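Dienelactone hydrolase (Anabaena variabilis, PDB 2O2G) is probably a hydrolase of the dienelactone hydrolase family, built on the alpha/beta-hydrolase fold. Local coordinates at residues A[8-16]-A[25-33]; A[15-24]-A[96-104]. One frame throughout, in Å; residues are numbered along the deposited sequence.

Interaction 1: residues A[8-16]-A[25-33]; sequences HQPQEYAVS and KGNLVIPNG. With EDO (1,2-ethanediol), chain D.
With chi1 at -55°, Val15 turns CG1 away from its own carbonyl carbon and lays it against Leu28 CB, 3.9 Å off. Its CG2 sits between the backbone N and C and rests on the carbonyl of Gly26, where the lack of a side chain leaves room for it. Val29 sets CG1 anti to its N (chi1 177°), and this methyl meets Pro10 CB at 3.7 Å; its other branch, CG2, lies 3.9 Å from Glu12 CG. The extended Glu12 chain carries its carboxylate onward to a salt bridge with Arg54. Tyr13 brings CB to 3.6 Å from Leu28 O, which lies at the ring edge; the phenol OH donates to Gln11 OE1 (2.8 Å) from above the amide plane. These side chains ride on an antiparallel ladder. Tyr13 and Leu28 exchange two N-H...O bonds, as do Val15 and Gly26, with Ala14 and Asn27 forming the non-hydrogen-bonded pair between them. Beyond the ladder, a water joins Gln11 O (2.6 Å) to Ile30 N. The O1 hydroxyl of an ethanediol, probably from the crystallisation liquor, donates a hydrogen bond to Val15 O at 2.9 Å. The two strands form a beta hairpin at the margin of the sheet: 12-19 is the outermost strand, and 22-29 pairs on its other side with strand 66-70, to whose Leu68 Val15 also reaches, while Arg54 belongs to helix 51-63.

Interaction 2: residues A[15-24]-A[96-104]; sequences VSVSVGEVKL and SRLVGATDW. With EDO (1,2-ethanediol), chain D.
Val19 sets both methyls directly on the bare helix backbone at Gly100, with CG2 3.6 Å from Gly100 C and CG1 3.7 Å from Gly100 CA; Gly100 puts no side chain between the valine and the helix backbone. One helical turn on, Trp104 reaches across the strand because its CG stands anti to the backbone N (chi1 -176°). Val17 CG2 makes a CH-pi contact 4.0 Å from the centroid of the Trp104 six-membered ring, only 7° off the normal, while its CG1 packs on CG and CB of the same residue. Val15 adds its CG2 at Trp104 CH2. A water accepts a hydrogen bond from Trp104 NE1 (3.1 Å), donates to Ser16 O and is hydrogen-bonded to Ser18 OG; a second water donates to Ser18 O and Gly100 O. An alanine in place of Trp104 would probably leave Val17 CG2 without its aromatic lid and the first water without its indole donor. Arg97, bent at chi2, lays one guanidinium face against Val22, with NE 3.9 Å from Val22 CG2; its NH1 is hydrogen-bonded to Leu72 O and forms a salt bridge with Glu77, and a water joins NH2 to Glu21 OE2. The helix thus packs on the edge hairpin of an alpha/beta-hydrolase sheet, crossing strand 15-19 at 114°. Val17, Leu24 and Ala101 meet on Ile70 of strand 66-70, and Ala101 also touches Leu39 of strand 36-41.

Both contacts use the hairpin of strands 12-19 and 22-29. Interaction 1 is the more surface-lying, with five of 13 touching residues exposed against two of 12 in interaction 2. It joins the two strands to each other, mainly by direct backbone bonds with apolar and charged side chains on the two faces. Interaction 2 packs the turn half of the same hairpin on helix 91-107; its chemistry is methyl groups on an indole, a guanidinium and bare backbone, and its polar links across the contact pass through waters. Val15 belongs to both. Strand 66-70, next to 22-29 in the sheet, borders both, through Thr67 and Leu68 in interaction 1 and Leu68 and Ile70 in interaction 2.

Interaction 1: residues A[8-16]-A[25-33]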
loop_
_atom_site.group_PDB
_atom_site.type_symbol
_atom_site.label_atom_id
_atom_site.label_comp_id
_atom_site.label_asym_id
_atom_site.label_seq_id
_atom_site.Cartn_x
_atom_site.Cartn_y
_atom_site.Cartn_z
ATOM N N HIS A 8 9.460 -23.618 8.663
ATOM C CA HIS A 8 10.712 -22.951 8.196
ATOM C C HIS A 8 10.404 -21.605 7.546
ATOM O O HIS A 8 10.181 -20.611 8.248
ATOM N N GLN A 9 10.411 -21.577 6.208
ATOM C CA GLN A 9 10.107 -20.355 5.450
ATOM C C GLN A 9 8.594 -20.110 5.536
ATOM O O GLN A 9 7.801 -21.061 5.563
ATOM C CB GLN A 9 10.575 -20.448 3.986
ATOM N N PRO A 10 8.185 -18.837 5.572
ATOM C CA PRO A 10 6.766 -18.559 5.769
ATOM C C PRO A 10 5.892 -18.994 4.571
ATOM O O PRO A 10 6.320 -18.947 3.430
ATOM C CB PRO A 10 6.746 -17.052 6.012
ATOM C CG PRO A 10 7.928 -16.536 5.298
ATOM C CD PRO A 10 8.975 -17.607 5.404
ATOM N N GLN A 11 4.684 -19.433 4.866
ATOM C CA GLN A 11 3.778 -19.956 3.870
ATOM C C GLN A 11 2.871 -18.868 3.284
ATOM O O GLN A 11 2.488 -17.896 3.950
ATOM C CB GLN A 11 2.901 -21.002 4.519
ATOM C CG GLN A 11 3.633 -22.160 5.210
ATOM C CD GLN A 11 2.746 -22.868 6.237
ATOM O OE1 GLN A 11 2.080 -22.211 7.050
ATOM N NE2 GLN A 11 2.759 -24.206 6.221
ATOM N N GLU A 12 2.484 -19.073 2.037
ATOM C CA GLU A 12 1.647 -18.122 1.324
ATOM C C GLU A 12 0.227 -18.731 1.302
ATOM O O GLU A 12 0.050 -19.870 0.894
ATOM C CB GLU A 12 2.242 -18.009 -0.064
ATOM C CG GLU A 12 2.008 -16.768 -0.764
ATOM C CD GLU A 12 2.654 -16.768 -2.147
ATOM O OE1 GLU A 12 3.868 -17.101 -2.317
ATOM O OE2 GLU A 12 1.895 -16.446 -3.060
ATOM N N TYR A 13 -0.742 -17.990 1.812
ATOM C CA TYR A 13 -2.122 -18.420 1.865
ATOM C C TYR A 13 -2.980 -17.663 0.886
ATOM O O TYR A 13 -3.043 -16.443 0.931
ATOM C CB TYR A 13 -2.714 -18.253 3.267
ATOM C CG TYR A 13 -2.168 -19.261 4.222
ATOM C CD1 TYR A 13 -0.938 -19.088 4.838
ATOM C CD2 TYR A 13 -2.874 -20.411 4.494
ATOM C CE1 TYR A 13 -0.434 -20.089 5.699
ATOM C CE2 TYR A 13 -2.393 -21.368 5.334
ATOM C CZ TYR A 13 -1.180 -21.211 5.927
ATOM O OH TYR A 13 -0.750 -22.225 6.771
ATOM N N ALA A 14 -3.736 -18.412 0.090
ATOM C CA ALA A 14 -4.705 -17.845 -0.847
ATOM C C ALA A 14 -5.992 -17.587 -0.066
ATOM O O ALA A 14 -6.717 -18.525 0.247
ATOM C CB ALA A 14 -4.958 -18.835 -1.985
ATOM N N VAL A 15 -6.263 -16.322 0.258
ATOM C CA VAL A 15 -7.428 -15.964 1.041
ATOM C C VAL A 15 -8.528 -15.260 0.217
ATOM O O VAL A 15 -8.252 -14.703 -0.839
ATOM C CB VAL A 15 -7.005 -15.081 2.242
ATOM C CG1 VAL A 15 -5.942 -15.808 3.049
ATOM C CG2 VAL A 15 -6.450 -13.700 1.803
ATOM N N SER A 16 -9.767 -15.347 0.707
ATOM C CA SER A 16 -10.900 -14.625 0.153
ATOM C C SER A 16 -11.282 -13.576 1.208
ATOM O O SER A 16 -11.693 -13.923 2.304
ATOM C CB SER A 16 -12.077 -15.548 -0.128
ATOM O OG SER A 16 -13.071 -14.827 -0.851
ATOM N N LYS A 25 -9.561 -11.435 -3.863
ATOM C CA LYS A 25 -8.542 -12.446 -3.724
ATOM C C LYS A 25 -7.312 -11.823 -3.084
ATOM O O LYS A 25 -6.905 -10.679 -3.368
ATOM C CB LYS A 25 -8.207 -13.092 -5.064
ATOM C CG LYS A 25 -9.421 -13.824 -5.678
ATOM C CD LYS A 25 -9.098 -14.660 -6.886
ATOM C CE LYS A 25 -9.055 -13.929 -8.165
ATOM N NZ LYS A 25 -8.982 -14.892 -9.305
ATOM N N GLY A 26 -6.708 -12.609 -2.221
ATOM C CA GLY A 26 -5.545 -12.158 -1.511
ATOM C C GLY A 26 -4.509 -13.215 -1.317
ATOM O O GLY A 26 -4.798 -14.404 -1.379
ATOM N N ASN A 27 -3.295 -12.753 -1.045
ATOM C CA ASN A 27 -2.205 -13.667 -0.768
ATOM C C ASN A 27 -1.637 -13.157 0.581
ATOM O O ASN A 27 -1.086 -12.033 0.684
ATOM C CB ASN A 27 -1.216 -13.759 -1.963
ATOM C CG ASN A 27 -1.849 -14.401 -3.290
ATOM O OD1 ASN A 27 -2.796 -15.217 -3.275
ATOM N ND2 ASN A 27 -1.247 -14.054 -4.433
ATOM N N LEU A 28 -1.848 -13.981 1.625
ATOM C CA LEU A 28 -1.448 -13.668 2.987
ATOM C C LEU A 28 -0.243 -14.453 3.418
ATOM O O LEU A 28 -0.214 -15.690 3.297
ATOM C CB LEU A 28 -2.602 -13.998 3.944
ATOM C CG LEU A 28 -2.473 -13.745 5.452
ATOM C CD1 LEU A 28 -2.357 -12.260 5.841
ATOM C CD2 LEU A 28 -3.692 -14.381 6.118
ATOM N N VAL A 29 0.763 -13.745 3.910
ATOM C CA VAL A 29 1.951 -14.405 4.479
ATOM C C VAL A 29 2.181 -13.832 5.877
ATOM O O VAL A 29 2.227 -12.627 6.027
ATOM C CB VAL A 29 3.234 -14.132 3.663
ATOM C CG1 VAL A 29 4.430 -14.776 4.341
ATOM C CG2 VAL A 29 3.107 -14.634 2.260
ATOM N N ILE A 30 2.363 -14.689 6.886
ATOM C CA ILE A 30 2.588 -14.207 8.261
ATOM C C ILE A 30 3.797 -14.900 8.854
ATOM O O ILE A 30 3.675 -16.044 9.316
ATOM C CB ILE A 30 1.386 -14.509 9.196
ATOM C CG1 ILE A 30 0.105 -13.876 8.672
ATOM C CG2 ILE A 30 1.671 -13.948 10.629
ATOM C CD1 ILE A 30 -1.162 -14.308 9.384
ATOM N N PRO A 31 4.976 -14.262 8.791
ATOM C CA PRO A 31 6.102 -14.986 9.409
ATOM C C PRO A 31 5.932 -15.205 10.905
ATOM O O PRO A 31 5.262 -14.434 11.564
ATOM C CB PRO A 31 7.298 -14.056 9.175
ATOM C CG PRO A 31 6.870 -13.071 8.081
ATOM C CD PRO A 31 5.391 -12.964 8.208
ATOM N N ASN A 32 6.589 -16.231 11.434
ATOM C CA ASN A 32 6.531 -16.527 12.865
ATOM C C ASN A 32 6.979 -15.313 13.663
ATOM O O ASN A 32 7.951 -14.646 13.289
ATOM C CB ASN A 32 7.417 -17.740 13.195
ATOM C CG ASN A 32 6.908 -19.026 12.562
ATOM O OD1 ASN A 32 5.732 -19.128 12.215
ATOM N ND2 ASN A 32 7.793 -20.017 12.416
ATOM N N GLY A 33 6.269 -15.017 14.745
ATOM C CA GLY A 33 6.601 -13.878 15.586
ATOM C C GLY A 33 6.278 -12.504 15.019
ATOM O O GLY A 33 6.699 -11.491 15.587
HETATM C C1 EDO D . -7.217 -16.565 -4.398
HETATM O O1 EDO D . -6.921 -15.829 -3.184
HETATM C C2 EDO D . -8.199 -17.711 -4.211
HETATM O O2 EDO D . -9.154 -17.447 -3.166
HETATM O O HOH W 1 2.408 -17.523 6.565
#

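Interaction 2: residues A[15-24]-A[96-104]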
loop_
_atom_site.group_PDB
_atom_site.type_symbol
_atom_site.label_atom_id
_atom_site.label_comp_id
_atom_site.label_asym_id
_atom_site.label_seq_id
_atom_site.Cartn_x
_atom_site.Cartn_y
_atom_site.Cartn_z
ATOM N N VAL A 15 -6.263 -16.322 0.258
ATOM C CA VAL A 15 -7.428 -15.964 1.041
ATOM C C VAL A 15 -8.528 -15.260 0.217
ATOM O O VAL A 15 -8.252 -14.703 -0.839
ATOM C CB VAL A 15 -7.005 -15.081 2.242
ATOM C CG1 VAL A 15 -5.942 -15.808 3.049
ATOM C CG2 VAL A 15 -6.450 -13.700 1.803
ATOM N N SER A 16 -9.767 -15.347 0.707
ATOM C CA SER A 16 -10.900 -14.625 0.153
ATOM C C SER A 16 -11.282 -13.576 1.208
ATOM O O SER A 16 -11.693 -13.923 2.304
ATOM C CB SER A 16 -12.077 -15.548 -0.128
ATOM O OG SER A 16 -13.071 -14.827 -0.851
ATOM N N VAL A 17 -11.059 -12.318 0.873
ATOM C CA VAL A 17 -11.300 -11.153 1.723
ATOM C C VAL A 17 -12.699 -10.557 1.407
ATOM O O VAL A 17 -12.931 -10.002 0.334
ATOM C CB VAL A 17 -10.224 -10.099 1.484
ATOM C CG1 VAL A 17 -10.481 -8.808 2.337
ATOM C CG2 VAL A 17 -8.810 -10.651 1.753
ATOM N N SER A 18 -13.631 -10.710 2.345
ATOM C CA SER A 18 -14.979 -10.205 2.199
ATOM C C SER A 18 -15.054 -8.716 2.560
ATOM O O SER A 18 -14.579 -8.291 3.627
ATOM C CB SER A 18 -15.941 -10.987 3.085
ATOM O OG SER A 18 -16.134 -12.296 2.576
ATOM N N VAL A 19 -15.628 -7.941 1.652
ATOM C CA VAL A 19 -15.802 -6.513 1.821
ATOM C C VAL A 19 -17.219 -6.275 1.379
ATOM O O VAL A 19 -17.498 -6.149 0.204
ATOM C CB VAL A 19 -14.827 -5.713 0.976
ATOM C CG1 VAL A 19 -15.109 -4.221 1.085
ATOM C CG2 VAL A 19 -13.378 -6.022 1.429
ATOM N N GLY A 20 -18.133 -6.302 2.330
ATOM C CA GLY A 20 -19.535 -6.127 2.016
ATOM C C GLY A 20 -19.966 -7.220 1.075
ATOM O O GLY A 20 -19.722 -8.411 1.313
ATOM N N GLU A 21 -20.510 -6.800 -0.051
ATOM C CA GLU A 21 -21.058 -7.723 -1.023
ATOM C C GLU A 21 -20.008 -8.399 -1.895
ATOM O O GLU A 21 -20.332 -9.412 -2.524
ATOM C CB GLU A 21 -22.134 -7.027 -1.889
ATOM C CG GLU A 21 -21.681 -6.101 -3.061
ATOM C CD GLU A 21 -20.941 -4.804 -2.680
ATOM O OE1 GLU A 21 -20.703 -4.522 -1.479
ATOM O OE2 GLU A 21 -20.598 -4.045 -3.620
ATOM N N VAL A 22 -18.768 -7.878 -1.922
ATOM C CA VAL A 22 -17.703 -8.479 -2.754
ATOM C C VAL A 22 -16.679 -9.319 -1.989
ATOM O O VAL A 22 -16.489 -9.151 -0.768
ATOM C CB VAL A 22 -16.909 -7.430 -3.589
ATOM C CG1 VAL A 22 -17.844 -6.450 -4.265
ATOM C CG2 VAL A 22 -15.927 -6.657 -2.760
ATOM N N LYS A 23 -16.038 -10.220 -2.737
ATOM C CA LYS A 23 -14.955 -11.070 -2.264
ATOM C C LYS A 23 -13.739 -10.694 -3.126
ATOM O O LYS A 23 -13.823 -10.665 -4.357
ATOM C CB LYS A 23 -15.286 -12.562 -2.453
ATOM C CG LYS A 23 -16.660 -13.012 -1.883
ATOM N N LEU A 24 -12.624 -10.424 -2.464
ATOM C CA LEU A 24 -11.378 -10.024 -3.111
ATOM C C LEU A 24 -10.309 -11.048 -2.831
ATOM O O LEU A 24 -10.144 -11.454 -1.693
ATOM C CB LEU A 24 -10.896 -8.711 -2.523
ATOM C CG LEU A 24 -11.826 -7.507 -2.551
ATOM C CD1 LEU A 24 -11.116 -6.327 -1.876
ATOM C CD2 LEU A 24 -12.199 -7.164 -4.020
ATOM N N SER A 96 -12.223 2.498 -0.452
ATOM C CA SER A 96 -13.222 1.785 0.319
ATOM C C SER A 96 -12.842 0.317 0.350
ATOM O O SER A 96 -13.069 -0.352 1.335
ATOM C CB SER A 96 -14.636 1.930 -0.259
ATOM O OG SER A 96 -14.784 1.127 -1.433
ATOM N N ARG A 97 -12.296 -0.194 -0.734
ATOM C CA ARG A 97 -11.896 -1.602 -0.777
ATOM C C ARG A 97 -10.767 -1.864 0.180
ATOM O O ARG A 97 -10.755 -2.867 0.872
ATOM C CB ARG A 97 -11.516 -2.013 -2.217
ATOM C CG ARG A 97 -12.692 -1.921 -3.181
ATOM C CD ARG A 97 -13.659 -3.048 -2.853
ATOM N NE ARG A 97 -14.882 -2.974 -3.589
ATOM C CZ ARG A 97 -15.018 -3.328 -4.855
ATOM N NH1 ARG A 97 -13.996 -3.790 -5.544
ATOM N NH2 ARG A 97 -16.195 -3.201 -5.421
ATOM N N LEU A 98 -9.839 -0.932 0.256
ATOM C CA LEU A 98 -8.706 -1.037 1.200
ATOM C C LEU A 98 -9.203 -0.947 2.663
ATOM O O LEU A 98 -8.756 -1.711 3.518
ATOM C CB LEU A 98 -7.711 0.062 0.889
ATOM C CG LEU A 98 -6.268 -0.086 1.343
ATOM C CD1 LEU A 98 -5.692 -1.444 0.917
ATOM C CD2 LEU A 98 -5.498 1.058 0.720
ATOM N N VAL A 99 -10.158 -0.055 2.922
ATOM C CA VAL A 99 -10.770 0.067 4.259
ATOM C C VAL A 99 -11.414 -1.289 4.609
ATOM O O VAL A 99 -11.273 -1.746 5.735
ATOM C CB VAL A 99 -11.835 1.204 4.318
ATOM C CG1 VAL A 99 -12.689 1.155 5.583
ATOM C CG2 VAL A 99 -11.174 2.570 4.180
ATOM N N GLY A 100 -12.137 -1.878 3.640
ATOM C CA GLY A 100 -12.783 -3.207 3.794
ATOM C C GLY A 100 -11.776 -4.306 4.125
ATOM O O GLY A 100 -11.995 -5.093 5.064
ATOM N N ALA A 101 -10.676 -4.359 3.386
ATOM C CA ALA A 101 -9.588 -5.308 3.687
ATOM C C ALA A 101 -8.941 -5.089 5.055
ATOM O O ALA A 101 -8.503 -6.048 5.706
ATOM C CB ALA A 101 -8.518 -5.278 2.598
ATOM N N THR A 102 -8.852 -3.835 5.482
ATOM C CA THR A 102 -8.300 -3.478 6.809
ATOM C C THR A 102 -9.219 -4.073 7.903
ATOM O O THR A 102 -8.775 -4.771 8.799
ATOM C CB THR A 102 -8.141 -1.923 6.942
ATOM O OG1 THR A 102 -7.310 -1.419 5.867
ATOM C CG2 THR A 102 -7.484 -1.548 8.269
ATOM N N ASP A 103 -10.511 -3.829 7.765
ATOM C CA ASP A 103 -11.509 -4.365 8.702
ATOM C C ASP A 103 -11.469 -5.901 8.754
ATOM O O ASP A 103 -11.571 -6.501 9.842
ATOM C CB ASP A 103 -12.904 -3.862 8.318
ATOM C CG ASP A 103 -13.061 -2.351 8.510
ATOM O OD1 ASP A 103 -12.192 -1.734 9.174
ATOM O OD2 ASP A 103 -14.087 -1.785 8.030
ATOM N N TRP A 104 -11.249 -6.530 7.604
ATOM C CA TRP A 104 -11.152 -7.997 7.535
ATOM C C TRP A 104 -9.958 -8.473 8.359
ATOM O O TRP A 104 -10.104 -9.393 9.186
ATOM C CB TRP A 104 -11.014 -8.452 6.103
ATOM C CG TRP A 104 -10.991 -9.936 5.910
ATOM C CD1 TRP A 104 -12.043 -10.760 5.749
ATOM C CD2 TRP A 104 -9.817 -10.733 5.769
ATOM N NE1 TRP A 104 -11.593 -12.051 5.547
ATOM C CE2 TRP A 104 -10.226 -12.044 5.531
ATOM C CE3 TRP A 104 -8.453 -10.440 5.766
ATOM C CZ2 TRP A 104 -9.317 -13.087 5.363
ATOM C CZ3 TRP A 104 -7.539 -11.478 5.585
ATOM C CH2 TRP A 104 -7.982 -12.776 5.395
HETATM C C1 EDO D . -7.217 -16.565 -4.398
HETATM O O1 EDO D . -6.921 -15.829 -3.184
HETATM C C2 EDO D . -8.199 -17.711 -4.211
HETATM O O2 EDO D . -9.154 -17.447 -3.166
HETATM O O HOH W 2 -14.152 -13.424 4.340
HETATM O O HOH W 3 -14.385 -6.246 5.536
HETATM O O HOH W 4 -18.700 -2.238 -3.741
#